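Local coordinates for 4-hydroxyphenylpyruvate dioxygenase (Pseudomonas putida, PDB 5HMQ), which catalyses the divalent-metal-dependent dehydration of 3-dehydroshikimate to protocatechuate, an intermediate shared by the quinate and shikimate degradation pathways, at residues E112-L115 with V116-R120; E268-R271 with L272-Q276; V535-A538 with K539-V543. All blocks are in the same frame, centred on the assembly; numbering follows the deposited sequence.

Overall arrangement
The three interactions are local, each within one helix or, for interaction 3, round its C-terminal end, and follow one another along the chain. Interaction 1 lies near the start of helix 112-128, on the outside of the xylose isomerase-like TIM barrel. Interaction 2 lies in the last turns of helix 252-276, which follows the final barrel strand and also reaches the first dioxygenase-like module. Interaction 3 ends helix 531-541, in the second VOC module. The centres of interactions 1 and 2 are about 37 Å apart, those of 2 and 3 about 51 Å, and those of 1 and 3 about 77 Å. Interactions 1 and 3 thus mark far parts of the dehydratase and dioxygenase-like domains, on opposite sides of the chain's centre.

Interaction 1: E112-L115 with V116-R120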
loop_
_atom_site.group_PDB
_atom_site.type_symbol
_atom_site.label_atom_id
_atom_site.label_comp_id
_atom_site.label_asym_id
_atom_site.label_seq_id
_atom_site.Cartn_x
_atom_site.Cartn_y
_atom_site.Cartn_z
ATOM N N GLU C 112 16.207 -1.427 -43.304
ATOM C CA GLU C 112 16.799 -0.248 -42.677
ATOM C C GLU C 112 16.409 1.027 -43.417
ATOM O O GLU C 112 15.960 2.002 -42.803
ATOM C CB GLU C 112 18.318 -0.389 -42.621
ATOM C CG GLU C 112 19.016 0.806 -41.998
ATOM C CD GLU C 112 20.476 0.534 -41.694
ATOM O OE1 GLU C 112 20.891 -0.641 -41.763
ATOM O OE2 GLU C 112 21.207 1.497 -41.378
ATOM N N GLN C 113 16.577 1.039 -44.741
ATOM C CA GLN C 113 16.281 2.243 -45.511
ATOM C C GLN C 113 14.799 2.599 -45.460
ATOM O O GLN C 113 14.446 3.784 -45.487
ATOM C CB GLN C 113 16.731 2.063 -46.961
ATOM C CG GLN C 113 16.625 3.325 -47.803
ATOM C CD GLN C 113 17.464 4.462 -47.254
ATOM O OE1 GLN C 113 18.596 4.257 -46.816
ATOM N NE2 GLN C 113 16.903 5.666 -47.257
ATOM N N LEU C 114 13.919 1.597 -45.371
ATOM C CA LEU C 114 12.492 1.886 -45.265
ATOM C C LEU C 114 12.160 2.532 -43.925
ATOM O O LEU C 114 11.329 3.447 -43.860
ATOM C CB LEU C 114 11.674 0.612 -45.468
ATOM C CG LEU C 114 10.173 0.759 -45.210
ATOM C CD1 LEU C 114 9.361 0.233 -46.379
ATOM C CD2 LEU C 114 9.786 0.039 -43.931
ATOM N N LEU C 115 12.801 2.074 -42.848
ATOM C CA LEU C 115 12.612 2.713 -41.550
ATOM C C LEU C 115 13.114 4.150 -41.576
ATOM O O LEU C 115 12.487 5.044 -40.996
ATOM C CB LEU C 115 13.321 1.913 -40.459
ATOM C CG LEU C 115 12.923 0.444 -40.301
ATOM C CD1 LEU C 115 13.557 -0.147 -39.051
ATOM C CD2 LEU C 115 11.408 0.289 -40.264
ATOM N N VAL C 116 14.251 4.386 -42.236
ATOM C CA VAL C 116 14.758 5.747 -42.395
ATOM C C VAL C 116 13.728 6.611 -43.111
ATOM O O VAL C 116 13.432 7.736 -42.689
ATOM C CB VAL C 116 16.103 5.733 -43.143
ATOM C CG1 VAL C 116 16.538 7.149 -43.483
ATOM C CG2 VAL C 116 17.162 5.033 -42.310
ATOM N N ASP C 117 13.156 6.092 -44.201
ATOM C CA ASP C 117 12.168 6.857 -44.953
ATOM C C ASP C 117 10.929 7.142 -44.110
ATOM O O ASP C 117 10.412 8.265 -44.114
ATOM C CB ASP C 117 11.786 6.110 -46.233
ATOM C CG ASP C 117 12.958 5.944 -47.187
ATOM O OD1 ASP C 117 13.942 6.704 -47.063
ATOM O OD2 ASP C 117 12.898 5.051 -48.059
ATOM N N ASP C 118 10.443 6.134 -43.380
ATOM C CA ASP C 118 9.257 6.319 -42.547
ATOM C C ASP C 118 9.504 7.352 -41.451
ATOM O O ASP C 118 8.671 8.234 -41.212
ATOM C CB ASP C 118 8.831 4.981 -41.940
ATOM C CG ASP C 118 8.089 4.095 -42.928
ATOM O OD1 ASP C 118 7.822 4.543 -44.062
ATOM O OD2 ASP C 118 7.766 2.945 -42.565
ATOM N N LEU C 119 10.646 7.250 -40.765
ATOM C CA LEU C 119 10.936 8.182 -39.679
ATOM C C LEU C 119 11.136 9.604 -40.196
ATOM O O LEU C 119 10.648 10.563 -39.585
ATOM C CB LEU C 119 12.160 7.709 -38.893
ATOM C CG LEU C 119 11.969 6.428 -38.074
ATOM C CD1 LEU C 119 13.298 5.909 -37.560
ATOM C CD2 LEU C 119 11.004 6.663 -36.917
ATOM N N ARG C 120 11.849 9.764 -41.315
ATOM C CA ARG C 120 11.999 11.097 -41.894
ATOM C C ARG C 120 10.652 11.659 -42.329
ATOM O O ARG C 120 10.370 12.845 -42.120
ATOM C CB ARG C 120 12.968 11.073 -43.075
ATOM C CG ARG C 120 13.033 12.411 -43.817
ATOM C CD ARG C 120 14.057 12.414 -44.943
ATOM N NE ARG C 120 14.022 11.178 -45.716
ATOM C CZ ARG C 120 15.028 10.311 -45.783
ATOM N NH1 ARG C 120 16.160 10.554 -45.132
ATOM N NH2 ARG C 120 14.907 9.205 -46.507
#
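Gln113 and Asp117 meet one helical turn apart through their polar ends. Gln113 NE2 donates to Asp117 OD1 at 3.1 Å. The bond is bent, and it reaches the syn side of OD1 from outside the carboxylate plane. The amide and carboxylate planes are turned 58° against each other. In Gln113 CG is anti to the backbone N, and the bend at chi2 (60°) turns the amide forward along the helix toward Asp117. OD1 has a second partner further on. Arg120 NH2 forms a salt bridge to it at 2.7 Å. The two donors, Gln113 NE2 and Arg120 NH2, are 4.1 Å apart and grip the same oxygen. This tethers one side of the Asp117 carboxylate.

Leu114 and Asp118 pair at the same spacing on another face of the helix. Leu114 CD2 lies 3.8 Å from Asp118 OD2, so the methyl brushes one carboxylate oxygen. The polar demand of Asp118 is met outside the helix: OD2 takes the backbone N of Gly70 and a salt bridge from Arg73. Both aspartates sit in the first turns of the helix, which would probably favour their charged form.

Val116 presses on the backbone of the preceding turn, with CG2 3.3 Å from Glu112 O. Its side chain also touches Leu153 and Gln156 of helix 147-157, and Glu112 OE2 bonds to Gln156. Underneath runs the regular helical ladder, from Val116 N to Glu112 O at 3.0 Å through Leu119 N to Leu115 O at 2.9 Å. Leu119 packs on Leu153 as well. The arrangement belongs to the helix of a beta-alpha-beta unit, joining strands 97-101 and 132-136 of the TIM barrel.

Interaction 2: E268-R271 with L272-Q276; sequences EQTR and LRLEQ
An i to i+4 salt bridge between Arg271 and Glu275 lies in the last turns of helix 252-276, the long helix that follows the eighth strand of the TIM barrel. Arg271 NH1 reaches Glu275 OE2 at 2.8 Å. The oxygen lies at the edge of the guanidinium, in its plane. On the acid's side the donor stands above the carboxylate plane, and the two planes are 56° apart. The two side chains run side by side in the same direction. The Arg271 chain leaves with CG anti to the backbone N (chi1 174°) and bends at chi3, which turns NH1 to Glu275. The acid, one turn further on, leans back along the helix to meet it. The aliphatic part of Arg271 also borders the acid, with CG 3.5 Å from OE2. Leu272 packs over one face of the same guanidinium, and its CD2 is 3.9 Å from Arg271 NH1. The guanidinium thus has the carboxylate at its edge and a leucine over one face.

Thr270 and Leu274 form an apolar pair on the buried side. They lie side by side, pointing the same way, and both pack on helix 222-231. The exact placing of Leu274 CD2 is doubtful. Thr270 OG1 bonds back to Leu266 O within the helix. Arg273 points to a different partner and forms a salt bridge to Asp221.

Glu268 faces the dioxygenase-like part of the chain. Its OE2 forms a salt bridge to Arg380, on helix 374-383, so this end of the barrel domain is linked to the first VOC module. The backbone is regular helix, with Leu272 N donating to Glu268 O at 2.9 Å. Alongside that bond, Glu268 CG lies 4.1 Å from Leu272 CD1, the two side chains pointing the same way.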
loop_
_atom_site.group_PDB
_atom_site.type_symbol
_atom_site.label_atom_id
_atom_site.label_comp_id
_atom_site.label_asym_id
_atom_site.label_seq_id
_atom_site.Cartn_x
_atom_site.Cartn_y
_atom_site.Cartn_z
ATOM N N GLU C 268 23.359 14.422 -8.012
ATOM C CA GLU C 268 24.578 14.459 -7.214
ATOM C C GLU C 268 25.473 13.266 -7.532
ATOM O O GLU C 268 26.682 13.417 -7.747
ATOM C CB GLU C 268 24.229 14.490 -5.726
ATOM C CG GLU C 268 25.422 14.184 -4.840
ATOM C CD GLU C 268 25.019 14.008 -3.383
ATOM O OE1 GLU C 268 24.263 13.067 -3.090
ATOM O OE2 GLU C 268 25.439 14.819 -2.547
ATOM N N GLN C 269 24.889 12.067 -7.570
ATOM C CA GLN C 269 25.668 10.878 -7.892
ATOM C C GLN C 269 26.199 10.936 -9.310
ATOM O O GLN C 269 27.300 10.441 -9.581
ATOM C CB GLN C 269 24.827 9.612 -7.702
ATOM C CG GLN C 269 24.380 9.381 -6.280
ATOM C CD GLN C 269 25.551 9.322 -5.323
ATOM O OE1 GLN C 269 25.680 10.156 -4.427
ATOM N NE2 GLN C 269 26.416 8.336 -5.512
ATOM N N THR C 270 25.447 11.538 -10.227
ATOM C CA THR C 270 25.978 11.684 -11.572
ATOM C C THR C 270 27.122 12.689 -11.582
ATOM O O THR C 270 28.183 12.408 -12.148
ATOM C CB THR C 270 24.866 12.101 -12.537
ATOM O OG1 THR C 270 23.829 11.110 -12.531
ATOM C CG2 THR C 270 25.405 12.241 -13.946
ATOM N N ARG C 271 26.979 13.795 -10.840
ATOM C CA ARG C 271 28.054 14.783 -10.777
ATOM C C ARG C 271 29.335 14.158 -10.244
ATOM O O ARG C 271 30.412 14.332 -10.824
ATOM C CB ARG C 271 27.649 15.971 -9.904
ATOM C CG ARG C 271 28.794 16.964 -9.691
ATOM C CD ARG C 271 28.380 18.188 -8.891
ATOM N NE ARG C 271 27.833 17.833 -7.584
ATOM C CZ ARG C 271 28.570 17.434 -6.550
ATOM N NH1 ARG C 271 29.887 17.335 -6.666
ATOM N NH2 ARG C 271 27.989 17.132 -5.398
ATOM N N LEU C 272 29.229 13.388 -9.160
ATOM C CA LEU C 272 30.410 12.737 -8.601
ATOM C C LEU C 272 31.025 11.770 -9.601
ATOM O O LEU C 272 32.253 11.622 -9.659
ATOM C CB LEU C 272 30.047 12.010 -7.307
ATOM C CG LEU C 272 29.609 12.890 -6.135
ATOM C CD1 LEU C 272 28.948 12.056 -5.048
ATOM C CD2 LEU C 272 30.796 13.665 -5.579
ATOM N N ARG C 273 30.188 11.098 -10.393
ATOM C CA ARG C 273 30.710 10.178 -11.397
ATOM C C ARG C 273 31.533 10.920 -12.444
ATOM O O ARG C 273 32.605 10.448 -12.839
ATOM C CB ARG C 273 29.566 9.405 -12.050
ATOM C CG ARG C 273 30.011 8.430 -13.123
ATOM C CD ARG C 273 30.645 7.202 -12.493
ATOM N NE ARG C 273 29.750 6.549 -11.541
ATOM C CZ ARG C 273 28.934 5.546 -11.848
ATOM N NH1 ARG C 273 28.902 5.072 -13.085
ATOM N NH2 ARG C 273 28.153 5.014 -10.917
ATOM N N LEU C 274 31.061 12.090 -12.901
ATOM C CA LEU C 274 31.845 12.852 -13.869
ATOM C C LEU C 274 33.140 13.366 -13.259
ATOM O O LEU C 274 34.172 13.412 -13.939
ATOM C CB LEU C 274 31.063 14.036 -14.453
ATOM C CG LEU C 274 29.828 13.961 -15.369
ATOM C CD1 LEU C 274 29.978 12.871 -16.426
ATOM C CD2 LEU C 274 28.494 13.881 -14.649
ATOM N N GLU C 275 33.107 13.778 -11.986
ATOM C CA GLU C 275 34.331 14.264 -11.344
ATOM C C GLU C 275 35.390 13.170 -11.281
ATOM O O GLU C 275 36.587 13.441 -11.424
ATOM C CB GLU C 275 34.036 14.805 -9.945
ATOM C CG GLU C 275 32.906 15.813 -9.919
ATOM C CD GLU C 275 32.980 16.718 -8.700
ATOM O OE1 GLU C 275 33.977 16.634 -7.963
ATOM O OE2 GLU C 275 32.020 17.454 -8.445
ATOM N N GLN C 276 34.964 11.924 -11.063
ATOM C CA GLN C 276 35.888 10.804 -10.939
ATOM C C GLN C 276 36.422 10.326 -12.281
ATOM O O GLN C 276 37.450 9.639 -12.319
ATOM C CB GLN C 276 35.190 9.647 -10.232
ATOM C CG GLN C 276 34.869 9.933 -8.782
ATOM C CD GLN C 276 33.695 9.120 -8.294
ATOM O OE1 GLN C 276 33.244 8.195 -8.972
ATOM N NE2 GLN C 276 33.182 9.465 -7.119
#

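Interaction 3: V535-A538 with K539-V543; sequences VARA and KLAGV
Ala538 and Val543 meet where helix 531-541 ends, and backbone hydrogen bonds set the geometry. The helix is still regular one turn earlier. Lys539 N donates to Val535 O at 2.7 Å, and Leu540 N to Ala536 O at 3.1 Å. Ala541 N follows with a bond to Arg537 O at 3.0 Å. Ala538 O is then taken by a donor five residues on: Val543 N reaches it at 3.0 Å. The same carbonyl receives a weak bond from Ala541 N.

This is a Schellman motif. Gly542 leaves the helix with positive phi (103°), and its N makes a weak bond to Lys539 O. At these backbone angles a side chain would jam against the preceding carbonyl O, which explains the glycine. The helix belongs to the second VOC module, where it follows strand 520-528.

The apolar contact of the motif joins Ala538 to Val543. Ala538 CB is 4.0 Å from Val543 CG2, and CG2 also lies 3.5 Å from Ala538 O. Val543 CG2 stands beside its own backbone N (CG1 is the anti branch, chi1 173°), which turns this methyl onto the last turn. Val543 also touches Arg319 and Leu320.

Among the polar side chains, Arg537 bends at chi2 and chi3 and runs forward toward the helix end. Its NH1 comes 3.9 Å from Ala541 CB, with the methyl oblique to the guanidinium. Arg537 NH2 bonds to Arg319 O, at the end of helix 307-319 in the first VOC module.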
loop_
_atom_site.group_PDB
_atom_site.type_symbol
_atom_site.label_atom_id
_atom_site.label_comp_id
_atom_site.label_asym_id
_atom_site.label_seq_id
_atom_site.Cartn_x
_atom_site.Cartn_y
_atom_site.Cartn_z
ATOM N N VAL C 535 26.312 -16.060 26.350
ATOM C CA VAL C 535 25.164 -16.965 26.384
ATOM C C VAL C 535 24.974 -17.534 27.784
ATOM O O VAL C 535 23.852 -17.587 28.301
ATOM C CB VAL C 535 25.326 -18.081 25.336
ATOM C CG1 VAL C 535 24.330 -19.202 25.593
ATOM C CG2 VAL C 535 25.140 -17.522 23.935
ATOM N N ALA C 536 26.066 -17.960 28.423
ATOM C CA ALA C 536 25.970 -18.524 29.765
ATOM C C ALA C 536 25.395 -17.512 30.748
ATOM O O ALA C 536 24.463 -17.820 31.502
ATOM C CB ALA C 536 27.345 -19.008 30.229
ATOM N N ARG C 537 25.935 -16.293 30.749
ATOM C CA ARG C 537 25.433 -15.265 31.654
ATOM C C ARG C 537 23.987 -14.901 31.329
ATOM O O ARG C 537 23.165 -14.730 32.236
ATOM C CB ARG C 537 26.339 -14.035 31.594
ATOM C CG ARG C 537 26.107 -13.030 32.709
ATOM C CD ARG C 537 26.258 -11.618 32.180
ATOM N NE ARG C 537 25.319 -11.403 31.089
ATOM C CZ ARG C 537 24.050 -11.054 31.255
ATOM N NH1 ARG C 537 23.561 -10.869 32.472
ATOM N NH2 ARG C 537 23.267 -10.900 30.199
ATOM N N ALA C 538 23.657 -14.778 30.039
ATOM C CA ALA C 538 22.304 -14.380 29.658
ATOM C C ALA C 538 21.289 -15.477 29.963
ATOM O O ALA C 538 20.198 -15.195 30.472
ATOM C CB ALA C 538 22.262 -14.009 28.176
ATOM N N LYS C 539 21.631 -16.734 29.665
ATOM C CA LYS C 539 20.709 -17.837 29.921
ATOM C C LYS C 539 20.405 -17.973 31.405
ATOM O O LYS C 539 19.263 -18.242 31.795
ATOM C CB LYS C 539 21.303 -19.143 29.400
ATOM C CG LYS C 539 20.566 -20.392 29.853
ATOM C CD LYS C 539 21.006 -21.614 29.065
ATOM C CE LYS C 539 20.509 -22.893 29.721
ATOM N NZ LYS C 539 21.248 -24.088 29.231
ATOM N N LEU C 540 21.414 -17.770 32.246
ATOM C CA LEU C 540 21.245 -17.931 33.683
ATOM C C LEU C 540 20.510 -16.751 34.308
ATOM O O LEU C 540 19.829 -16.920 35.326
ATOM C CB LEU C 540 22.615 -18.125 34.325
ATOM C CG LEU C 540 23.186 -19.515 34.040
ATOM C CD1 LEU C 540 24.653 -19.545 34.378
ATOM C CD2 LEU C 540 22.434 -20.604 34.791
ATOM N N ALA C 541 20.635 -15.561 33.721
ATOM C CA ALA C 541 19.921 -14.386 34.205
ATOM C C ALA C 541 18.452 -14.380 33.808
ATOM O O ALA C 541 17.704 -13.516 34.277
ATOM C CB ALA C 541 20.596 -13.111 33.695
ATOM N N GLY C 542 18.022 -15.317 32.967
ATOM C CA GLY C 542 16.636 -15.427 32.569
ATOM C C GLY C 542 16.291 -14.917 31.186
ATOM O O GLY C 542 15.101 -14.799 30.876
ATOM N N VAL C 543 17.278 -14.601 30.355
ATOM C CA VAL C 543 16.988 -14.188 28.975
ATOM C C VAL C 543 16.421 -15.377 28.206
ATOM O O VAL C 543 17.045 -16.454 28.188
ATOM C CB VAL C 543 18.250 -13.653 28.303
ATOM C CG1 VAL C 543 17.985 -13.385 26.827
ATOM C CG2 VAL C 543 18.731 -12.387 28.997
#